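Local coordinates for protein extracellular ligand-binding receptor (Desulfohalobium retbaense DSM 5692, PDB 5ERE) that probably senses extracellular small molecules, binding 2-oxo-4-methylpentanoic acid in a periplasmic-binding-protein domain and cytosine in a tandem PAS sensor region, at residues Y229-Y234 against I309-T314. Residues are numbered along the deposited sequence; the frame is centred on the assembly and turned at random.
Sequences YTYPSY and IFKKVT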
loop_
_atom_site.group_PDB
_atom_site.type_symbol
_atom_site.label_atom_id
_atom_site.label_comp_id
_atom_site.label_asym_id
_atom_site.label_seq_id
_atom_site.Cartn_x
_atom_site.Cartn_y
_atom_site.Cartn_z
ATOM N N TYR A 229 0.961 -10.004 10.298
ATOM C CA TYR A 229 0.287 -10.206 9.009
ATOM C C TYR A 229 -0.417 -8.947 8.511
ATOM O O TYR A 229 -0.719 -8.032 9.284
ATOM C CB TYR A 229 -0.721 -11.357 9.107
ATOM C CG TYR A 229 -1.780 -11.116 10.136
ATOM C CD1 TYR A 229 -1.507 -11.302 11.479
ATOM C CD2 TYR A 229 -3.077 -10.680 9.773
ATOM C CE1 TYR A 229 -2.459 -11.070 12.443
ATOM C CE2 TYR A 229 -4.026 -10.459 10.721
ATOM C CZ TYR A 229 -3.721 -10.650 12.064
ATOM O OH TYR A 229 -4.668 -10.424 13.029
ATOM N N THR A 230 -0.638 -8.893 7.201
ATOM C CA THR A 230 -1.407 -7.807 6.618
ATOM C C THR A 230 -2.887 -8.130 6.685
ATOM O O THR A 230 -3.288 -9.291 6.587
ATOM C CB THR A 230 -0.996 -7.528 5.192
ATOM O OG1 THR A 230 -0.808 -8.745 4.473
ATOM C CG2 THR A 230 0.271 -6.730 5.171
ATOM N N TYR A 231 -3.705 -7.093 6.889
ATOM C CA TYR A 231 -5.120 -7.293 7.129
ATOM C C TYR A 231 -5.924 -5.989 6.831
ATOM O O TYR A 231 -5.436 -4.893 7.103
ATOM C CB TYR A 231 -5.344 -7.730 8.568
ATOM C CG TYR A 231 -6.694 -8.321 8.801
ATOM C CD1 TYR A 231 -6.962 -9.618 8.429
ATOM C CD2 TYR A 231 -7.700 -7.574 9.396
ATOM C CE1 TYR A 231 -8.206 -10.160 8.618
ATOM C CE2 TYR A 231 -8.950 -8.101 9.601
ATOM C CZ TYR A 231 -9.203 -9.381 9.212
ATOM O OH TYR A 231 -10.443 -9.894 9.417
ATOM N N PRO A 232 -7.131 -6.116 6.263
ATOM C CA PRO A 232 -8.005 -4.913 6.102
ATOM C C PRO A 232 -8.227 -4.139 7.377
ATOM O O PRO A 232 -8.418 -4.737 8.423
ATOM C CB PRO A 232 -9.325 -5.487 5.608
ATOM C CG PRO A 232 -8.966 -6.822 5.015
ATOM C CD PRO A 232 -7.808 -7.344 5.826
ATOM N N SER A 233 -8.201 -2.816 7.312
ATOM C CA SER A 233 -8.208 -2.042 8.554
ATOM C C SER A 233 -9.581 -1.630 9.108
ATOM O O SER A 233 -9.640 -0.676 9.869
ATOM C CB SER A 233 -7.392 -0.764 8.381
ATOM O OG SER A 233 -8.110 0.171 7.640
ATOM N N TYR A 234 -10.658 -2.338 8.788
ATOM C CA TYR A 234 -11.992 -1.922 9.275
ATOM C C TYR A 234 -12.032 -1.997 10.801
ATOM O O TYR A 234 -11.404 -2.885 11.390
ATOM C CB TYR A 234 -13.092 -2.803 8.672
ATOM C CG TYR A 234 -12.977 -4.267 9.011
ATOM C CD1 TYR A 234 -13.376 -4.757 10.256
ATOM C CD2 TYR A 234 -12.476 -5.172 8.082
ATOM C CE1 TYR A 234 -13.248 -6.112 10.566
ATOM C CE2 TYR A 234 -12.365 -6.520 8.382
ATOM C CZ TYR A 234 -12.734 -6.985 9.611
ATOM O OH TYR A 234 -12.589 -8.337 9.883
ATOM N N ILE A 309 -3.689 -2.747 7.189
ATOM C CA ILE A 309 -2.709 -2.462 8.219
ATOM C C ILE A 309 -1.944 -3.736 8.553
ATOM O O ILE A 309 -2.334 -4.850 8.170
ATOM C CB ILE A 309 -3.310 -1.951 9.518
ATOM C CG1 ILE A 309 -4.461 -2.868 9.966
ATOM C CG2 ILE A 309 -3.765 -0.545 9.329
ATOM C CD1 ILE A 309 -4.854 -2.738 11.432
ATOM N N PHE A 310 -0.878 -3.539 9.297
ATOM C CA PHE A 310 -0.228 -4.651 9.979
ATOM C C PHE A 310 -0.885 -4.994 11.297
ATOM O O PHE A 310 -1.233 -4.113 12.096
ATOM C CB PHE A 310 1.233 -4.331 10.185
ATOM C CG PHE A 310 2.029 -4.451 8.938
ATOM C CD1 PHE A 310 2.407 -5.692 8.477
ATOM C CD2 PHE A 310 2.386 -3.327 8.213
ATOM C CE1 PHE A 310 3.150 -5.816 7.302
ATOM C CE2 PHE A 310 3.128 -3.441 7.046
ATOM C CZ PHE A 310 3.499 -4.693 6.591
ATOM N N LYS A 311 -1.101 -6.291 11.471
ATOM C CA LYS A 311 -1.604 -6.844 12.700
ATOM C C LYS A 311 -0.661 -7.915 13.212
ATOM O O LYS A 311 0.232 -8.377 12.493
ATOM C CB LYS A 311 -3.003 -7.407 12.490
ATOM C CG LYS A 311 -3.989 -6.316 12.224
ATOM C CD LYS A 311 -5.414 -6.805 12.177
ATOM C CE LYS A 311 -6.089 -6.856 13.556
ATOM N NZ LYS A 311 -7.471 -7.374 13.396
ATOM N N LYS A 312 -0.829 -8.287 14.468
ATOM C CA LYS A 312 -0.042 -9.386 14.989
ATOM C C LYS A 312 -0.827 -10.211 15.985
ATOM O O LYS A 312 -1.761 -9.745 16.613
ATOM C CB LYS A 312 1.240 -8.868 15.619
ATOM C CG LYS A 312 1.067 -8.246 16.974
ATOM C CD LYS A 312 2.361 -7.591 17.427
ATOM C CE LYS A 312 3.552 -8.545 17.585
ATOM N NZ LYS A 312 4.823 -7.844 17.216
ATOM N N VAL A 313 -0.451 -11.471 16.081
ATOM C CA VAL A 313 -1.020 -12.372 17.064
ATOM C C VAL A 313 -0.351 -12.107 18.423
ATOM O O VAL A 313 0.881 -12.088 18.508
ATOM C CB VAL A 313 -0.812 -13.833 16.619
ATOM C CG1 VAL A 313 -1.430 -14.827 17.599
ATOM C CG2 VAL A 313 -1.383 -14.020 15.230
ATOM N N THR A 314 -1.156 -11.869 19.460
ATOM C CA THR A 314 -0.663 -11.800 20.852
ATOM C C THR A 314 -1.452 -12.754 21.751
ATOM O O THR A 314 -2.514 -13.250 21.352
ATOM C CB THR A 314 -0.754 -10.384 21.465
ATOM O OG1 THR A 314 -2.076 -10.150 21.988
ATOM C CG2 THR A 314 -0.395 -9.345 20.443
#
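Tyr229 O accepts a nearly straight hydrogen bond from Lys311 N, 2.8 Å away. Phe310 CA offers the same oxygen, Tyr229 O, a CA-H...O contact at 3.5 Å. Tyr229 N returns a bond to Lys311 O, and Tyr231 and Ile309 exchange a second such pair, in which Tyr231 N reaches Ile309 O on a more bent path, 138°. Thr230 and Phe310 form the non-hydrogen-bonded pair between them, with Thr230 CG2 3.7 Å from Phe310 CE1. Within the periplasmic-binding-protein domain, this antiparallel pairing joins strand 304-314, which also pairs with strand 317-320, to strand 228-232, which runs parallel with 205-208. On the face opposite Thr230 and Phe310, which carries Tyr229, Tyr231, Ile309 and Lys311, Tyr229 CG sits between its backbone N and carbonyl carbon (chi1 60°), and the ring spreads across Lys311. Lys311 CB lies over one face of the Tyr229 ring in a CH-pi contact, 3.8 Å from the centroid and displaced toward the rim, close to Tyr229 CZ. Farther out, Lys311 CD packs against Tyr231 CB and CD2, each at 3.7 Å. Both Lys311 NZ and Tyr229 OH hydrogen-bond to Gln213 OE1, a shared acceptor that joins the two polar ends.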